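Long-range contacts in serpin 2 (Anopheles gambiae, PDB 3PZF), which inhibits the clip-domain serine proteases CLIPB9, CLIPB10 and CLIPB4, so restraining phenoloxidase activation and melanization in mosquito hemolymph: residues A[245-250]-A[379-384]; A[220-225]-A[235-240]; A[18-23]-A[268-273]. One frame throughout, in Å; residues are numbered along the deposited sequence.

Contact 1: residues A[245-250]-A[379-384]; sequences AMYFIL and EDETLG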
loop_
_atom_site.group_PDB
_atom_site.type_symbol
_atom_site.label_atom_id
_atom_site.label_comp_id
_atom_site.label_asym_id
_atom_site.label_seq_id
_atom_site.Cartn_x
_atom_site.Cartn_y
_atom_site.Cartn_z
ATOM N N ALA A 245 12.835 -0.672 2.843
ATOM C CA ALA A 245 13.254 0.711 3.156
ATOM C C ALA A 245 12.096 1.662 2.946
ATOM O O ALA A 245 11.215 1.361 2.169
ATOM C CB ALA A 245 14.443 1.099 2.243
ATOM N N MET A 246 12.049 2.787 3.667
ATOM C CA MET A 246 11.039 3.800 3.395
ATOM C C MET A 246 11.685 4.926 2.624
ATOM O O MET A 246 12.722 5.455 3.026
ATOM C CB MET A 246 10.390 4.365 4.674
ATOM C CG MET A 246 9.320 5.429 4.362
ATOM S SD MET A 246 8.341 5.962 5.828
ATOM C CE MET A 246 7.151 4.642 6.029
ATOM N N TYR A 247 11.058 5.316 1.521
ATOM C CA TYR A 247 11.525 6.479 0.772
ATOM C C TYR A 247 10.619 7.667 1.022
ATOM O O TYR A 247 9.412 7.495 1.215
ATOM C CB TYR A 247 11.518 6.181 -0.720
ATOM C CG TYR A 247 12.685 5.367 -1.233
ATOM C CD1 TYR A 247 12.642 3.972 -1.227
ATOM C CD2 TYR A 247 13.837 5.995 -1.753
ATOM C CE1 TYR A 247 13.725 3.212 -1.722
ATOM C CE2 TYR A 247 14.900 5.236 -2.258
ATOM C CZ TYR A 247 14.843 3.856 -2.230
ATOM O OH TYR A 247 15.929 3.141 -2.764
ATOM N N PHE A 248 11.208 8.872 1.062
ATOM C CA PHE A 248 10.456 10.108 1.270
ATOM C C PHE A 248 10.726 11.007 0.083
ATOM O O PHE A 248 11.887 11.195 -0.280
ATOM C CB PHE A 248 10.932 10.828 2.552
ATOM C CG PHE A 248 10.779 9.994 3.802
ATOM C CD1 PHE A 248 9.669 10.146 4.620
ATOM C CD2 PHE A 248 11.715 9.009 4.119
ATOM C CE1 PHE A 248 9.511 9.355 5.746
ATOM C CE2 PHE A 248 11.554 8.216 5.255
ATOM C CZ PHE A 248 10.455 8.404 6.077
ATOM N N ILE A 249 9.679 11.573 -0.505
ATOM C CA ILE A 249 9.843 12.568 -1.572
ATOM C C ILE A 249 9.257 13.882 -1.077
ATOM O O ILE A 249 8.042 13.985 -0.897
ATOM C CB ILE A 249 9.140 12.140 -2.860
ATOM C CG1 ILE A 249 9.741 10.808 -3.364
ATOM C CG2 ILE A 249 9.233 13.243 -3.925
ATOM C CD1 ILE A 249 8.949 10.163 -4.556
ATOM N N LEU A 250 10.140 14.863 -0.861
ATOM C CA LEU A 250 9.779 16.136 -0.233
ATOM C C LEU A 250 9.902 17.217 -1.291
ATOM O O LEU A 250 11.016 17.566 -1.699
ATOM C CB LEU A 250 10.728 16.424 0.933
ATOM C CG LEU A 250 10.590 17.805 1.618
ATOM C CD1 LEU A 250 9.259 17.929 2.368
ATOM C CD2 LEU A 250 11.754 18.022 2.568
ATOM N N GLU A 379 9.319 -0.025 0.148
ATOM C CA GLU A 379 9.560 -0.954 -0.960
ATOM C C GLU A 379 10.369 -2.159 -0.496
ATOM O O GLU A 379 11.189 -2.043 0.404
ATOM C CB GLU A 379 10.284 -0.169 -2.054
ATOM C CG GLU A 379 11.194 -0.898 -2.987
ATOM C CD GLU A 379 11.815 0.087 -3.950
ATOM O OE1 GLU A 379 11.047 0.825 -4.593
ATOM O OE2 GLU A 379 13.058 0.165 -4.029
ATOM N N ASP A 380 10.081 -3.312 -1.096
ATOM C CA ASP A 380 10.930 -4.502 -1.028
ATOM C C ASP A 380 12.092 -4.246 -1.995
ATOM O O ASP A 380 11.900 -4.198 -3.196
ATOM C CB ASP A 380 10.100 -5.733 -1.445
ATOM C CG ASP A 380 10.911 -7.029 -1.435
ATOM O OD1 ASP A 380 12.155 -6.973 -1.552
ATOM O OD2 ASP A 380 10.292 -8.111 -1.294
ATOM N N GLU A 381 13.285 -4.002 -1.461
ATOM C CA GLU A 381 14.392 -3.549 -2.291
ATOM C C GLU A 381 15.036 -4.693 -3.057
ATOM O O GLU A 381 15.943 -4.460 -3.838
ATOM C CB GLU A 381 15.441 -2.857 -1.444
ATOM C CG GLU A 381 14.861 -1.647 -0.715
ATOM C CD GLU A 381 15.947 -0.778 -0.176
ATOM O OE1 GLU A 381 16.130 0.322 -0.731
ATOM O OE2 GLU A 381 16.637 -1.225 0.764
ATOM N N THR A 382 14.588 -5.920 -2.813
ATOM C CA THR A 382 15.130 -7.061 -3.575
ATOM C C THR A 382 14.355 -7.272 -4.868
ATOM O O THR A 382 14.902 -7.811 -5.845
ATOM C CB THR A 382 15.151 -8.393 -2.792
ATOM O OG1 THR A 382 13.819 -8.877 -2.597
ATOM C CG2 THR A 382 15.874 -8.255 -1.456
ATOM N N LEU A 383 13.107 -6.811 -4.899
ATOM C CA LEU A 383 12.234 -7.065 -6.035
ATOM C C LEU A 383 11.527 -5.851 -6.605
ATOM O O LEU A 383 10.890 -5.956 -7.668
ATOM C CB LEU A 383 11.194 -8.117 -5.652
ATOM C CG LEU A 383 11.793 -9.509 -5.394
ATOM C CD1 LEU A 383 10.775 -10.423 -4.732
ATOM C CD2 LEU A 383 12.300 -10.118 -6.680
ATOM N N GLY A 384 11.589 -4.721 -5.890
ATOM C CA GLY A 384 10.986 -3.488 -6.357
ATOM C C GLY A 384 9.546 -3.243 -5.905
ATOM O O GLY A 384 8.943 -2.244 -6.273
HETATM O O HOH W 1 15.458 0.695 -3.292
#
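Ala245 sets its methyl group over the face of the Glu381 carboxylate, with CB 3.4 Å from CD and nearly as close to both oxygens. A polar side-chain link, through a water, lies beside this overlap. One water is gripped by three side chains. It accepts from Tyr247 OH at a short 2.5 Å and lies at the edge of that ring, in its plane. It donates to Glu379 OE2 at 2.6 Å and to Glu381 OE1 at 2.7 Å. The Tyr247 ring and the Glu381 carboxylate are turned 71° apart. Glu379 reaches the water with an extended chain, its CG anti to the backbone N (chi1 152°). The backbones meet as an antiparallel hydrogen-bonded pair. Ala245 N gives to Glu379 O at 3.2 Å, and Glu379 N gives to Ala245 O at 3.1 Å. Strand 374-380 then ends in a turn. There Asp380 OD1 accepts from Thr382 N at 2.9 Å, which makes an Asx turn, and also from Thr382 OG1 at 2.7 Å. The contact joins two strands of serpin sheet B, with Phe377 meeting the ring of Tyr247. Two acidic groups are buried here around one water. Each has a basic partner: Glu379 OE1 forms a salt bridge with Arg21, and Glu381 OE2 forms one with Arg236. These arginines probably offset the repulsion between the carboxylates and keep both ionised. The water bonds fix the direction of the phenol proton, which points to the water.

Contact 2: residues A[220-225]-A[235-240]; sequences GQFYYD and LRLPYR
Phe222 offers one ring face to Leu237, whose CD2 sits 3.7 Å from the ring centroid, shifted toward the rim, in a CH-pi contact. Phe222 CB also packs on Leu235 CD1 at 3.7 Å. Beyond these apolar groups, Tyr223 and Arg236 run side by side and point the same way. Tyr223 CD2 comes 3.7 Å from Arg236 NH1, with ring and guanidinium planes 81° apart. Arg236 CG is anti to the backbone N (chi1 171°), and the chain, extended from CG to NE, carries the guanidinium alongside the Tyr223 ring.

The backbone holds these pairs in place. Arg236 N bonds to Tyr223 O at 3.0 Å. On the other side of the pair a water replaces the direct bond. It accepts from Tyr223 N at 3.0 Å and from Arg236 NH1 at 3.1 Å, and donates to Arg236 O at 2.6 Å. The strands run antiparallel, though not exactly, their directions 148° apart. Further out, Arg236 NH2 forms a salt bridge with Glu381.

This is the beta hairpin that starts sheet B of the serpin fold. Strand 211-227 also pairs with strand 277-295, while strand 232-238 passes on to strand 244-251, whose Phe248 touches Leu237.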
loop_
_atom_site.group_PDB
_atom_site.type_symbol
_atom_site.label_atom_id
_atom_site.label_comp_id
_atom_site.label_asym_id
_atom_site.label_seq_id
_atom_site.Cartn_x
_atom_site.Cartn_y
_atom_site.Cartn_z
ATOM N N GLY A 220 23.082 11.341 9.562
ATOM C CA GLY A 220 23.518 10.022 9.152
ATOM C C GLY A 220 23.961 9.960 7.713
ATOM O O GLY A 220 23.955 10.956 7.001
ATOM N N GLN A 221 24.370 8.766 7.305
ATOM C CA GLN A 221 24.745 8.499 5.924
ATOM C C GLN A 221 23.566 7.810 5.265
ATOM O O GLN A 221 23.211 6.686 5.644
ATOM C CB GLN A 221 25.958 7.573 5.894
ATOM C CG GLN A 221 27.164 8.118 6.667
ATOM C CD GLN A 221 27.981 9.151 5.888
ATOM O OE1 GLN A 221 29.056 9.567 6.335
ATOM N NE2 GLN A 221 27.483 9.563 4.723
ATOM N N PHE A 222 22.937 8.478 4.301
ATOM C CA PHE A 222 21.750 7.923 3.643
ATOM C C PHE A 222 21.786 8.187 2.140
ATOM O O PHE A 222 22.279 9.206 1.696
ATOM C CB PHE A 222 20.471 8.567 4.176
ATOM C CG PHE A 222 20.321 8.497 5.681
ATOM C CD1 PHE A 222 19.893 7.310 6.290
ATOM C CD2 PHE A 222 20.574 9.610 6.475
ATOM C CE1 PHE A 222 19.748 7.232 7.681
ATOM C CE2 PHE A 222 20.443 9.544 7.855
ATOM C CZ PHE A 222 20.017 8.358 8.459
ATOM N N TYR A 223 21.199 7.291 1.364
ATOM C CA TYR A 223 20.945 7.593 -0.041
ATOM C C TYR A 223 20.003 8.782 -0.127
ATOM O O TYR A 223 18.947 8.824 0.534
ATOM C CB TYR A 223 20.377 6.388 -0.777
ATOM C CG TYR A 223 21.417 5.338 -1.082
ATOM C CD1 TYR A 223 22.043 5.307 -2.320
ATOM C CD2 TYR A 223 21.778 4.385 -0.137
ATOM C CE1 TYR A 223 22.997 4.356 -2.613
ATOM C CE2 TYR A 223 22.735 3.422 -0.423
ATOM C CZ TYR A 223 23.349 3.429 -1.659
ATOM O OH TYR A 223 24.284 2.474 -1.963
ATOM N N TYR A 224 20.381 9.727 -0.979
ATOM C CA TYR A 224 19.752 11.033 -1.011
ATOM C C TYR A 224 20.003 11.674 -2.371
ATOM O O TYR A 224 21.048 11.445 -3.011
ATOM C CB TYR A 224 20.366 11.901 0.095
ATOM C CG TYR A 224 20.052 13.358 -0.081
ATOM C CD1 TYR A 224 18.850 13.889 0.360
ATOM C CD2 TYR A 224 20.952 14.199 -0.729
ATOM C CE1 TYR A 224 18.555 15.217 0.171
ATOM C CE2 TYR A 224 20.667 15.528 -0.924
ATOM C CZ TYR A 224 19.477 16.035 -0.462
ATOM O OH TYR A 224 19.199 17.360 -0.677
ATOM N N ASP A 225 19.057 12.477 -2.832
ATOM C CA ASP A 225 19.347 13.392 -3.936
ATOM C C ASP A 225 18.343 14.529 -3.905
ATOM O O ASP A 225 17.230 14.350 -3.429
ATOM C CB ASP A 225 19.296 12.667 -5.310
ATOM C CG ASP A 225 19.841 13.544 -6.456
ATOM O OD1 ASP A 225 20.843 14.254 -6.246
ATOM O OD2 ASP A 225 19.225 13.569 -7.537
ATOM N N LEU A 235 14.817 10.843 -0.116
ATOM C CA LEU A 235 15.624 10.256 0.965
ATOM C C LEU A 235 15.227 8.807 1.201
ATOM O O LEU A 235 14.045 8.476 1.160
ATOM C CB LEU A 235 15.394 11.056 2.269
ATOM C CG LEU A 235 15.987 10.462 3.551
ATOM C CD1 LEU A 235 17.518 10.708 3.639
ATOM C CD2 LEU A 235 15.329 11.075 4.799
ATOM N N ARG A 236 16.207 7.961 1.507
ATOM C CA ARG A 236 15.951 6.558 1.830
ATOM C C ARG A 236 16.362 6.263 3.265
ATOM O O ARG A 236 17.531 6.463 3.612
ATOM C CB ARG A 236 16.785 5.658 0.875
ATOM C CG ARG A 236 16.774 4.164 1.253
ATOM C CD ARG A 236 17.772 3.405 0.312
ATOM N NE ARG A 236 17.911 1.985 0.618
ATOM C CZ ARG A 236 18.803 1.479 1.454
ATOM N NH1 ARG A 236 19.654 2.282 2.083
ATOM N NH2 ARG A 236 18.879 0.159 1.626
ATOM N N LEU A 237 15.418 5.777 4.083
ATOM C CA LEU A 237 15.722 5.246 5.417
ATOM C C LEU A 237 15.426 3.751 5.426
ATOM O O LEU A 237 14.258 3.349 5.333
ATOM C CB LEU A 237 14.857 5.910 6.508
ATOM C CG LEU A 237 15.013 7.428 6.607
ATOM C CD1 LEU A 237 14.198 7.923 7.854
ATOM C CD2 LEU A 237 16.500 7.852 6.674
ATOM N N PRO A 238 16.470 2.932 5.525
ATOM C CA PRO A 238 16.322 1.475 5.508
ATOM C C PRO A 238 15.809 0.920 6.833
ATOM O O PRO A 238 16.093 1.492 7.879
ATOM C CB PRO A 238 17.755 0.995 5.279
ATOM C CG PRO A 238 18.608 2.097 5.868
ATOM C CD PRO A 238 17.891 3.337 5.488
ATOM N N TYR A 239 15.072 -0.188 6.776
ATOM C CA TYR A 239 14.746 -0.955 7.970
ATOM C C TYR A 239 15.692 -2.146 8.128
ATOM O O TYR A 239 16.222 -2.648 7.140
ATOM C CB TYR A 239 13.313 -1.499 7.875
ATOM C CG TYR A 239 12.215 -0.463 7.892
ATOM C CD1 TYR A 239 11.719 0.043 9.095
ATOM C CD2 TYR A 239 11.638 -0.029 6.708
ATOM C CE1 TYR A 239 10.686 0.972 9.108
ATOM C CE2 TYR A 239 10.595 0.894 6.716
ATOM C CZ TYR A 239 10.132 1.391 7.914
ATOM O OH TYR A 239 9.099 2.308 7.922
ATOM N N ARG A 240 15.866 -2.641 9.352
ATOM C CA ARG A 240 16.669 -3.843 9.573
ATOM C C ARG A 240 16.031 -5.031 8.864
ATOM O O ARG A 240 14.810 -5.130 8.785
ATOM C CB ARG A 240 16.793 -4.144 11.068
ATOM C CG ARG A 240 17.466 -3.020 11.850
ATOM C CD ARG A 240 17.890 -3.437 13.239
ATOM N NE ARG A 240 18.486 -2.288 13.922
ATOM C CZ ARG A 240 19.760 -1.912 13.802
ATOM N NH1 ARG A 240 20.601 -2.607 13.036
ATOM N NH2 ARG A 240 20.196 -0.837 14.456
HETATM O O HOH W 2 19.669 5.226 2.882
#

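Contact 3: residues A[18-23]-A[268-273]; sequences QGQRQN and SLHQAL
A water between Arg21 and His270 is held by three groups. It accepts from Arg21 NH1 at 2.9 Å and from Arg21 N at 3.0 Å. It also bonds His270 ND1 at 2.8 Å, lying in the plane of the imidazole and in that of the guanidinium. No direct hydrogen bond joins the two segments, so this water is their polar bridge. Gly19 O lies at the edge of the His270 ring, in its plane, 3.3 Å from CE1. Gln20 CG lies over one ring face, 4.0 Å from His270 CE1. The ring gets there because its CG is anti to the backbone N (chi1 -179°).

Arg21 is the main loop side chain in the contact. Leu273 CD1 sits over the centre of the guanidinium, 3.3 Å from CZ. The methyl thus covers a face of the flat group, while its edge keeps the polar partners. One of those is Glu379, which forms a salt bridge with Arg21 NE. Arg21 NH1 and His270 ND1 are 4.1 Å apart, and the guanidinium and ring planes are 59° apart. The nearby arginine charge would tend to disfavour a positive charge on the imidazole.

Asn23 packs beside Leu269, one helical turn before Leu273. It is the last residue before helix 24-35, and Gln22 just ahead of it centres an inverse gamma turn. Leu269 and Leu273 also face sheet B, where they touch Ile249 and Tyr247. Gln20, Arg21, His270 and Leu273 also touch a crystal neighbour. The arrangement belongs to the serpin fold: the N-terminal segment leading into the first helix packs against helix 266-274, which covers one side of sheet B.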
loop_
_atom_site.group_PDB
_atom_site.type_symbol
_atom_site.label_atom_id
_atom_site.label_comp_id
_atom_site.label_asym_id
_atom_site.label_seq_id
_atom_site.Cartn_x
_atom_site.Cartn_y
_atom_site.Cartn_z
ATOM N N GLN A 18 18.223 -2.209 -7.951
ATOM C CA GLN A 18 18.914 -1.781 -9.184
ATOM C C GLN A 18 18.165 -2.124 -10.464
ATOM O O GLN A 18 18.632 -1.781 -11.570
ATOM C CB GLN A 18 20.320 -2.378 -9.259
ATOM C CG GLN A 18 21.198 -1.971 -8.105
ATOM C CD GLN A 18 22.652 -2.182 -8.387
ATOM O OE1 GLN A 18 23.029 -3.035 -9.203
ATOM N NE2 GLN A 18 23.491 -1.391 -7.733
ATOM N N GLY A 19 17.007 -2.771 -10.322
ATOM C CA GLY A 19 16.234 -3.201 -11.477
ATOM C C GLY A 19 15.161 -2.202 -11.860
ATOM O O GLY A 19 15.173 -1.051 -11.409
ATOM N N GLN A 20 14.217 -2.635 -12.688
ATOM C CA GLN A 20 13.143 -1.755 -13.110
ATOM C C GLN A 20 11.911 -2.235 -12.392
ATOM O O GLN A 20 11.497 -3.391 -12.523
ATOM C CB GLN A 20 12.922 -1.749 -14.639
ATOM C CG GLN A 20 13.867 -0.767 -15.400
ATOM C CD GLN A 20 13.816 -0.940 -16.926
ATOM O OE1 GLN A 20 12.978 -1.684 -17.449
ATOM N NE2 GLN A 20 14.725 -0.259 -17.641
ATOM N N ARG A 21 11.344 -1.343 -11.600
ATOM C CA ARG A 21 10.108 -1.640 -10.891
ATOM C C ARG A 21 8.928 -1.803 -11.848
ATOM O O ARG A 21 8.754 -0.996 -12.765
ATOM C CB ARG A 21 9.829 -0.485 -9.941
ATOM C CG ARG A 21 10.912 -0.352 -8.891
ATOM C CD ARG A 21 10.820 0.984 -8.130
ATOM N NE ARG A 21 11.908 1.085 -7.165
ATOM C CZ ARG A 21 13.159 1.423 -7.471
ATOM N NH1 ARG A 21 13.500 1.710 -8.737
ATOM N NH2 ARG A 21 14.076 1.457 -6.514
ATOM N N GLN A 22 8.104 -2.821 -11.629
ATOM C CA GLN A 22 6.860 -2.952 -12.394
ATOM C C GLN A 22 5.768 -2.152 -11.664
ATOM O O GLN A 22 4.821 -2.722 -11.103
ATOM C CB GLN A 22 6.449 -4.426 -12.532
ATOM C CG GLN A 22 7.431 -5.227 -13.353
ATOM C CD GLN A 22 6.994 -6.659 -13.577
ATOM O OE1 GLN A 22 7.802 -7.495 -13.975
ATOM N NE2 GLN A 22 5.715 -6.952 -13.327
ATOM N N ASN A 23 5.912 -0.829 -11.664
ATOM C CA ASN A 23 5.078 0.000 -10.805
ATOM C C ASN A 23 4.197 0.948 -11.600
ATOM O O ASN A 23 3.673 1.915 -11.048
ATOM C CB ASN A 23 5.938 0.782 -9.795
ATOM C CG ASN A 23 6.951 1.694 -10.479
ATOM O OD1 ASN A 23 7.109 1.654 -11.715
ATOM N ND2 ASN A 23 7.671 2.483 -9.688
ATOM N N SER A 268 10.329 8.294 -14.702
ATOM C CA SER A 268 10.871 9.471 -14.025
ATOM C C SER A 268 11.203 9.127 -12.568
ATOM O O SER A 268 12.156 9.665 -11.997
ATOM C CB SER A 268 9.912 10.652 -14.101
ATOM O OG SER A 268 8.811 10.455 -13.237
ATOM N N LEU A 269 10.445 8.205 -11.969
ATOM C CA LEU A 269 10.744 7.788 -10.602
ATOM C C LEU A 269 11.937 6.861 -10.643
ATOM O O LEU A 269 12.823 6.941 -9.799
ATOM C CB LEU A 269 9.537 7.102 -9.931
ATOM C CG LEU A 269 9.737 6.689 -8.463
ATOM C CD1 LEU A 269 9.924 7.916 -7.600
ATOM C CD2 LEU A 269 8.524 5.820 -7.966
ATOM N N HIS A 270 12.004 6.010 -11.658
ATOM C CA HIS A 270 13.191 5.193 -11.840
ATOM C C HIS A 270 14.458 6.062 -11.838
ATOM O O HIS A 270 15.421 5.767 -11.128
ATOM C CB HIS A 270 13.150 4.395 -13.147
ATOM C CG HIS A 270 14.352 3.534 -13.329
ATOM N ND1 HIS A 270 14.527 2.356 -12.639
ATOM C CD2 HIS A 270 15.478 3.711 -14.059
ATOM C CE1 HIS A 270 15.691 1.829 -12.956
ATOM N NE2 HIS A 270 16.299 2.646 -13.807
ATOM N N GLN A 271 14.473 7.114 -12.660
ATOM C CA GLN A 271 15.668 7.952 -12.789
ATOM C C GLN A 271 15.928 8.700 -11.498
ATOM O O GLN A 271 17.064 8.814 -11.073
ATOM C CB GLN A 271 15.513 8.953 -13.923
ATOM C CG GLN A 271 16.770 9.816 -14.142
ATOM C CD GLN A 271 16.547 10.890 -15.160
ATOM O OE1 GLN A 271 15.936 10.652 -16.191
ATOM N NE2 GLN A 271 17.057 12.081 -14.890
ATOM N N ALA A 272 14.874 9.205 -10.859
ATOM C CA ALA A 272 15.073 10.001 -9.629
ATOM C C ALA A 272 15.733 9.112 -8.569
ATOM O O ALA A 272 16.665 9.533 -7.900
ATOM C CB ALA A 272 13.762 10.558 -9.117
ATOM N N LEU A 273 15.296 7.863 -8.451
ATOM C CA LEU A 273 15.909 6.960 -7.474
ATOM C C LEU A 273 17.328 6.570 -7.927
ATOM O O LEU A 273 18.239 6.389 -7.106
ATOM C CB LEU A 273 15.066 5.714 -7.250
ATOM C CG LEU A 273 13.610 5.970 -6.796
ATOM C CD1 LEU A 273 12.831 4.629 -6.674
ATOM C CD2 LEU A 273 13.530 6.764 -5.530
HETATM O O HOH W 3 12.184 1.495 -11.367
#

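How the contacts relate
From the N terminus, 18-23 comes first and waits for 268-273, so contact 3 closes a loop of 244 residues. Contact 2 lies nested inside that loop as a local hairpin. Contact 1 opens next, at 245-250, before contact 3 has closed. It closes only near the C terminus, at 379-384, so contacts 1 and 3 cross. Contacts 1 and 2 follow in series and share sheet B through the neighbouring strands 232-238 and 244-251. Their centres are about 10 Å apart, as are those of contacts 1 and 3. Contact 1 pairs strand 244-251, which follows the hairpin, with strand 374-380. Contact 3 packs the N-terminal loop on helix 266-274, next to contact 1.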